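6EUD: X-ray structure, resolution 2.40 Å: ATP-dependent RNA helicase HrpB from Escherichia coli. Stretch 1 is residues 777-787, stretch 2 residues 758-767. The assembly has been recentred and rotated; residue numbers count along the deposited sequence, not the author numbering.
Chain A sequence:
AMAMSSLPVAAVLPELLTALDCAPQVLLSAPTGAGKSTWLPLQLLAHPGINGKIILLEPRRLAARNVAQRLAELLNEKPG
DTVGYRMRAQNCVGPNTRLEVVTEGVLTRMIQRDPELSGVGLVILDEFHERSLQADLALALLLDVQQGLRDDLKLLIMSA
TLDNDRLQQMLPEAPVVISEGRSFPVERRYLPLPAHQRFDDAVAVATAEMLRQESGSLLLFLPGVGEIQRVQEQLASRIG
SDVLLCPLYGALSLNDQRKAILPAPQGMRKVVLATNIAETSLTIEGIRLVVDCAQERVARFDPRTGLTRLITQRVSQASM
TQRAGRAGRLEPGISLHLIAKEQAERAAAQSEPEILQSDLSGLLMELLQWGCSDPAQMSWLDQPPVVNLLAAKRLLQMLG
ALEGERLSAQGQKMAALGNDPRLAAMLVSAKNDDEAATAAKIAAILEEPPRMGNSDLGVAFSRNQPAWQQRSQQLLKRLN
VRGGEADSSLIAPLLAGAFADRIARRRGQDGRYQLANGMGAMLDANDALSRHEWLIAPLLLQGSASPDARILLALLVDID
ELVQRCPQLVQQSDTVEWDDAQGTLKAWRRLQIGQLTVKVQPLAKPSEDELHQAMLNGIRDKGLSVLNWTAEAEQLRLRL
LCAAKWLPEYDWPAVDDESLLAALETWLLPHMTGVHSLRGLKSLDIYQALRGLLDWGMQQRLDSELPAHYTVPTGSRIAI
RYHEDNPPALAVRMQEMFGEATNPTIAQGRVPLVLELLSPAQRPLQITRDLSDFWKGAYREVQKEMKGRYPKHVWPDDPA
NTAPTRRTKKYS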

ATOM      1  N   GLY A 777       0.374  -1.688  58.803  1.00 72.10           N
ATOM      2  CA  GLY A 777       1.675  -2.309  58.630  1.00 71.54           C
ATOM      3  C   GLY A 777       2.840  -1.521  59.193  1.00 72.04           C
ATOM      4  O   GLY A 777       3.052  -1.493  60.405  1.00 71.42           O
ATOM      5  N   ALA A 778       3.589  -0.867  58.307  1.00 71.80           N
ATOM      6  CA  ALA A 778       4.837  -0.206  58.675  1.00 69.34           C
ATOM      7  C   ALA A 778       4.642   0.997  59.597  1.00 70.00           C
ATOM      8  O   ALA A 778       5.619   1.528  60.129  1.00 71.25           O
ATOM      9  CB  ALA A 778       5.587   0.218  57.426  1.00 65.46           C
ATOM     10  N   TYR A 779       3.396   1.422  59.800  1.00 68.04           N
ATOM     11  CA  TYR A 779       3.143   2.575  60.660  1.00 66.50           C
ATOM     12  C   TYR A 779       3.604   2.352  62.101  1.00 71.41           C
ATOM     13  O   TYR A 779       4.108   3.281  62.728  1.00 71.14           O
ATOM     14  CB  TYR A 779       1.660   2.966  60.666  1.00 61.88           C
ATOM     15  CG  TYR A 779       1.345   4.083  61.657  1.00 62.57           C
ATOM     16  CD1 TYR A 779       1.620   5.420  61.353  1.00 60.79           C
ATOM     17  CD2 TYR A 779       0.795   3.803  62.902  1.00 62.47           C
ATOM     18  CE1 TYR A 779       1.341   6.441  62.261  1.00 57.09           C
ATOM     19  CE2 TYR A 779       0.518   4.818  63.815  1.00 61.76           C
ATOM     20  CZ  TYR A 779       0.788   6.130  63.490  1.00 60.13           C
ATOM     21  OH  TYR A 779       0.508   7.128  64.409  1.00 63.37           O
ATOM     22  N   ARG A 780       3.433   1.144  62.635  1.00 77.57           N
ATOM     23  CA  ARG A 780       3.759   0.923  64.045  1.00 84.34           C
ATOM     24  C   ARG A 780       5.259   1.070  64.282  1.00 82.20           C
ATOM     25  O   ARG A 780       5.691   1.342  65.396  1.00 87.04           O
ATOM     26  CB  ARG A 780       3.270  -0.449  64.524  1.00 93.15           C
ATOM     27  CG  ARG A 780       2.985  -1.412  63.400  1.00101.58           C
ATOM     28  CD  ARG A 780       2.964  -2.870  63.838  1.00113.14           C
ATOM     29  NE  ARG A 780       2.763  -3.746  62.683  1.00110.94           N
ATOM     30  CZ  ARG A 780       2.676  -5.070  62.745  1.00113.09           C
ATOM     31  NH1 ARG A 780       2.782  -5.692  63.914  1.00115.08           N
ATOM     32  NH2 ARG A 780       2.495  -5.770  61.631  1.00111.84           N
ATOM     33  N   GLU A 781       6.048   0.912  63.225  1.00 78.78           N
ATOM     34  CA  GLU A 781       7.488   1.087  63.330  1.00 82.07           C
ATOM     35  C   GLU A 781       7.886   2.541  63.080  1.00 82.14           C
ATOM     36  O   GLU A 781       8.905   3.012  63.585  1.00 87.58           O
ATOM     37  CB  GLU A 781       8.207   0.150  62.361  1.00 85.47           C
ATOM     38  CG  GLU A 781       7.927  -1.337  62.614  1.00 94.43           C
ATOM     39  CD  GLU A 781       7.939  -1.721  64.103  1.00100.65           C
ATOM     40  OE1 GLU A 781       8.857  -1.285  64.836  1.00103.28           O
ATOM     41  OE2 GLU A 781       7.037  -2.473  64.543  1.00100.44           O
ATOM     42  N   VAL A 782       7.063   3.250  62.312  1.00 75.59           N
ATOM     43  CA  VAL A 782       7.245   4.682  62.090  1.00 68.26           C
ATOM     44  C   VAL A 782       6.783   5.487  63.316  1.00 70.02           C
ATOM     45  O   VAL A 782       7.387   6.499  63.674  1.00 66.74           O
ATOM     46  CB  VAL A 782       6.484   5.140  60.828  1.00 59.06           C
ATOM     47  CG1 VAL A 782       6.648   6.648  60.596  1.00 56.55           C
ATOM     48  CG2 VAL A 782       6.975   4.360  59.625  1.00 56.59           C
ATOM     49  N   GLN A 783       5.727   5.007  63.968  1.00 73.54           N
ATOM     50  CA  GLN A 783       5.168   5.649  65.152  1.00 74.17           C
ATOM     51  C   GLN A 783       6.154   5.697  66.306  1.00 79.68           C
ATOM     52  O   GLN A 783       6.150   6.638  67.095  1.00 82.11           O
ATOM     53  CB  GLN A 783       3.905   4.921  65.605  1.00 73.77           C
ATOM     54  CG  GLN A 783       3.257   5.531  66.835  1.00 75.65           C
ATOM     55  CD  GLN A 783       2.110   4.702  67.365  1.00 79.29           C
ATOM     56  OE1 GLN A 783       2.002   3.510  67.072  1.00 83.70           O
ATOM     57  NE2 GLN A 783       1.224   5.338  68.121  1.00 80.18           N
ATOM     58  N   LYS A 784       6.994   4.680  66.420  1.00 85.31           N
ATOM     59  CA  LYS A 784       7.923   4.650  67.537  1.00 92.85           C
ATOM     60  C   LYS A 784       9.067   5.640  67.295  1.00 92.44           C
ATOM     61  O   LYS A 784       9.549   6.264  68.240  1.00 93.12           O
ATOM     62  CB  LYS A 784       8.444   3.224  67.785  1.00100.44           C
ATOM     63  CG  LYS A 784       9.560   2.762  66.867  1.00106.32           C
ATOM     64  CD  LYS A 784      10.150   1.445  67.350  1.00113.08           C
ATOM     65  CE  LYS A 784      11.358   1.043  66.519  1.00116.00           C
ATOM     66  NZ  LYS A 784      11.955  -0.240  66.976  1.00118.19           N
ATOM     67  N   GLU A 785       9.479   5.818  66.040  1.00 91.85           N
ATOM     68  CA  GLU A 785      10.554   6.765  65.752  1.00 94.21           C
ATOM     69  C   GLU A 785      10.040   8.203  65.776  1.00 93.73           C
ATOM     70  O   GLU A 785      10.789   9.144  66.066  1.00 94.76           O
ATOM     71  CB  GLU A 785      11.219   6.472  64.406  1.00 93.98           C
ATOM     72  CG  GLU A 785      12.520   7.259  64.217  1.00100.24           C
ATOM     73  CD  GLU A 785      13.215   6.983  62.897  1.00104.62           C
ATOM     74  OE1 GLU A 785      13.238   7.880  62.023  1.00103.54           O
ATOM     75  OE2 GLU A 785      13.756   5.870  62.743  1.00110.15           O
ATOM     76  N   MET A 786       8.759   8.373  65.478  1.00 90.00           N
ATOM     77  CA  MET A 786       8.141   9.690  65.575  1.00 86.65           C
ATOM     78  C   MET A 786       7.857  10.047  67.031  1.00 83.52           C
ATOM     79  O   MET A 786       7.726  11.223  67.382  1.00 80.40           O
ATOM     80  CB  MET A 786       6.859   9.746  64.740  1.00 85.68           C
ATOM     81  CG  MET A 786       7.090   9.530  63.258  1.00 84.91           C
ATOM     82  SD  MET A 786       8.572  10.368  62.675  1.00 72.33           S
ATOM     83  CE  MET A 786       7.944  12.004  62.644  1.00 67.95           C
ATOM     84  N   LYS A 787       7.765   9.027  67.879  1.00 84.62           N
ATOM     85  CA  LYS A 787       7.666   9.248  69.314  1.00 83.10           C
ATOM     86  C   LYS A 787       9.045   9.530  69.913  1.00 85.39           C
ATOM     87  O   LYS A 787       9.149  10.001  71.045  1.00 88.24           O
ATOM     88  CB  LYS A 787       7.006   8.053  70.000  1.00 80.39           C
ATOM     89  CG  LYS A 787       5.496   8.075  69.886  1.00 77.86           C
ATOM     90  CD  LYS A 787       4.853   6.941  70.658  1.00 79.14           C
ATOM     91  CE  LYS A 787       3.340   7.097  70.667  1.00 77.55           C
ATOM     92  NZ  LYS A 787       2.668   5.972  71.367  1.00 78.37           N
TER
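Stretch 2 (758-767) LSPAQRPLQI

Stretch 1 leaves a preceding helix at Gly-777, the first residue to depart from helical phi/psi, and the chain turns into a new helix that holds Tyr-779 and the residues after it and continues beyond the stretch. Its early turns are held by backbone hydrogen bonds from Val-782 N to Ala-778 O (3.1 Å) and from Gln-783 N to Tyr-779 O (2.7 Å), and Met-786 N to Val-782 O (2.9 Å) carries the pattern on. Stretch 2 is more irregular. A type I beta turn runs from Ser-759 to Gln-762, closed by the hydrogen bond from Gln-762 N to Ser-759 O at 2.7 Å, and Ser-759 N also bonds to Arg-763 O at 2.7 Å. Gln-762 has positive phi (69°), after which the chain passes through Arg-763 into the strand that begins at Pro-764. Ser-759 OG accepts a hydrogen bond from Ala-761 N (3.3 Å) within the turn and a weak one from Arg-763 N (3.4 Å), just beyond it.

The two segments run in opposite senses along the contact. The CA atoms of Ala-778 and Gln-766 are 8.4 Å apart, those of Val-782 and Leu-765 7.3 Å, and those of Met-786 and Ser-759 7.8 Å. Thus the strand lies beside the beginning of the helix, while the turn reaches the level of Met-786. Ala-778, Val-782 and Met-786 recur at intervals of four residues, which places them along one side of the helix.

No hydrogen bond joins the stretches; the contact rests on packing and buries 297 Å², both sides summed. Val-782 and Leu-765 direct their CA-to-CB bonds toward each other's segment and meet through Val-782 CG1 and Leu-765 CD1 at 3.8 Å. The same leucine methyl lies 4.0 Å from Met-786 SD, so Leu-765 CD1 touches two successive turns of the helix. Met-786 has the largest covered area in the contact. Its CA-to-CB bond points sideways, but with all three chi angles in m the end of the side chain comes nearer to stretch 2. Met-786 CE lies 3.3 Å from Pro-760 CD, a tight apolar approach, and 3.7 Å from Ser-759 CB, packing the methyl against the start of the turn. At the other end, Ala-778 CB lies 3.9 Å from Gln-766 OE1; the small methyl offers this amide oxygen no polar partner. Arg-780 and Lys-784 remain out of reach of stretch 2, and Arg-780 NE instead bonds to Gly-777 O at 3.2 Å.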

ATOM      1  N   LEU A 758       5.787  12.089  54.792  1.00 45.26           N
ATOM      2  CA  LEU A 758       6.936  12.799  55.328  1.00 43.60           C
ATOM      3  C   LEU A 758       6.784  13.024  56.822  1.00 47.84           C
ATOM      4  O   LEU A 758       5.684  12.934  57.365  1.00 50.39           O
ATOM      5  CB  LEU A 758       7.107  14.134  54.601  1.00 39.05           C
ATOM      6  CG  LEU A 758       7.004  14.098  53.070  1.00 41.88           C
ATOM      7  CD1 LEU A 758       6.793  15.503  52.522  1.00 41.02           C
ATOM      8  CD2 LEU A 758       8.225  13.469  52.404  1.00 39.87           C
ATOM      9  N   SER A 759       7.903  13.301  57.475  1.00 46.86           N
ATOM     10  CA  SER A 759       7.934  13.730  58.869  1.00 52.73           C
ATOM     11  C   SER A 759       7.653  15.240  58.998  1.00 56.09           C
ATOM     12  O   SER A 759       7.601  15.940  57.988  1.00 55.20           O
ATOM     13  CB  SER A 759       9.302  13.382  59.447  1.00 55.90           C
ATOM     14  OG  SER A 759      10.273  14.282  58.937  1.00 55.84           O
ATOM     15  N   PRO A 760       7.482  15.755  60.236  1.00 60.47           N
ATOM     16  CA  PRO A 760       7.351  17.204  60.433  1.00 58.23           C
ATOM     17  C   PRO A 760       8.428  18.023  59.760  1.00 54.98           C
ATOM     18  O   PRO A 760       8.183  19.170  59.402  1.00 54.77           O
ATOM     19  CB  PRO A 760       7.474  17.353  61.943  1.00 59.86           C
ATOM     20  CG  PRO A 760       6.860  16.116  62.465  1.00 60.40           C
ATOM     21  CD  PRO A 760       7.272  15.034  61.505  1.00 60.84           C
ATOM     22  N   ALA A 761       9.607  17.428  59.607  1.00 56.97           N
ATOM     23  CA  ALA A 761      10.744  18.093  58.986  1.00 58.40           C
ATOM     24  C   ALA A 761      10.818  17.762  57.488  1.00 61.78           C
ATOM     25  O   ALA A 761      11.854  18.010  56.870  1.00 65.55           O
ATOM     26  CB  ALA A 761      12.045  17.721  59.683  1.00 56.65           C
ATOM     27  N   GLN A 762       9.728  17.220  56.924  1.00 61.92           N
ATOM     28  CA  GLN A 762       9.548  17.145  55.475  1.00 65.64           C
ATOM     29  C   GLN A 762      10.536  16.157  54.884  1.00 62.06           C
ATOM     30  O   GLN A 762      10.832  16.171  53.692  1.00 58.25           O
ATOM     31  CB  GLN A 762       9.628  18.573  54.915  1.00 75.70           C
ATOM     32  CG  GLN A 762       8.255  19.259  54.877  1.00 86.24           C
ATOM     33  CD  GLN A 762       7.703  19.377  53.433  1.00 94.12           C
ATOM     34  OE1 GLN A 762       6.564  18.908  53.104  1.00 98.15           O
ATOM     35  NE2 GLN A 762       8.381  20.286  52.677  1.00 98.56           N
ATOM     36  N   ARG A 763      10.882  15.212  55.757  1.00 66.82           N
ATOM     37  CA  ARG A 763      11.745  14.050  55.544  1.00 69.75           C
ATOM     38  C   ARG A 763      10.881  12.802  55.269  1.00 66.46           C
ATOM     39  O   ARG A 763      10.022  12.461  56.084  1.00 61.81           O
ATOM     40  CB  ARG A 763      12.619  13.832  56.792  1.00 70.13           C
ATOM     41  CG  ARG A 763      13.592  12.658  56.762  1.00 70.79           C
ATOM     42  CD  ARG A 763      14.337  12.537  58.108  1.00 75.37           C
ATOM     43  NE  ARG A 763      13.482  12.159  59.250  1.00 76.78           N
ATOM     44  CZ  ARG A 763      13.079  12.973  60.236  1.00 71.94           C
ATOM     45  NH1 ARG A 763      12.320  12.502  61.222  1.00 70.66           N
ATOM     46  NH2 ARG A 763      13.433  14.250  60.255  1.00 67.73           N
ATOM     47  N   PRO A 764      11.103  12.131  54.121  1.00 65.36           N
ATOM     48  CA  PRO A 764      10.388  10.937  53.629  1.00 62.11           C
ATOM     49  C   PRO A 764      10.426   9.750  54.594  1.00 60.52           C
ATOM     50  O   PRO A 764      11.483   9.165  54.827  1.00 59.51           O
ATOM     51  CB  PRO A 764      11.123  10.595  52.324  1.00 62.40           C
ATOM     52  CG  PRO A 764      12.426  11.306  52.415  1.00 66.14           C
ATOM     53  CD  PRO A 764      12.168  12.545  53.195  1.00 66.83           C
ATOM     54  N   LEU A 765       9.258   9.420  55.142  1.00 58.33           N
ATOM     55  CA  LEU A 765       9.078   8.305  56.055  1.00 56.48           C
ATOM     56  C   LEU A 765       8.672   7.019  55.325  1.00 58.03           C
ATOM     57  O   LEU A 765       9.132   5.936  55.663  1.00 64.54           O
ATOM     58  CB  LEU A 765       8.022   8.651  57.099  1.00 51.96           C
ATOM     59  CG  LEU A 765       8.324   9.835  58.014  1.00 52.87           C
ATOM     60  CD1 LEU A 765       7.168  10.079  58.988  1.00 49.64           C
ATOM     61  CD2 LEU A 765       9.633   9.615  58.766  1.00 52.72           C
ATOM     62  N   GLN A 766       7.804   7.143  54.330  1.00 55.31           N
ATOM     63  CA  GLN A 766       7.304   5.984  53.604  1.00 52.30           C
ATOM     64  C   GLN A 766       6.745   6.396  52.246  1.00 50.59           C
ATOM     65  O   GLN A 766       6.147   7.458  52.108  1.00 54.15           O
ATOM     66  CB  GLN A 766       6.218   5.269  54.412  1.00 53.15           C
ATOM     67  CG  GLN A 766       5.777   3.927  53.847  1.00 58.15           C
ATOM     68  CD  GLN A 766       6.595   2.764  54.378  1.00 64.81           C
ATOM     69  OE1 GLN A 766       7.371   2.919  55.321  1.00 69.22           O
ATOM     70  NE2 GLN A 766       6.404   1.588  53.795  1.00 63.65           N
ATOM     71  N   ILE A 767       6.940   5.548  51.249  1.00 44.85           N
ATOM     72  CA  ILE A 767       6.283   5.723  49.975  1.00 43.94           C
ATOM     73  C   ILE A 767       5.242   4.619  49.773  1.00 49.14           C
ATOM     74  O   ILE A 767       5.574   3.431  49.716  1.00 51.22           O
ATOM     75  CB  ILE A 767       7.287   5.701  48.835  1.00 45.36           C
ATOM     76  CG1 ILE A 767       8.295   6.838  49.008  1.00 48.09           C
ATOM     77  CG2 ILE A 767       6.577   5.806  47.501  1.00 42.29           C
ATOM     78  CD1 ILE A 767       9.362   6.896  47.894  1.00 46.45           C
TER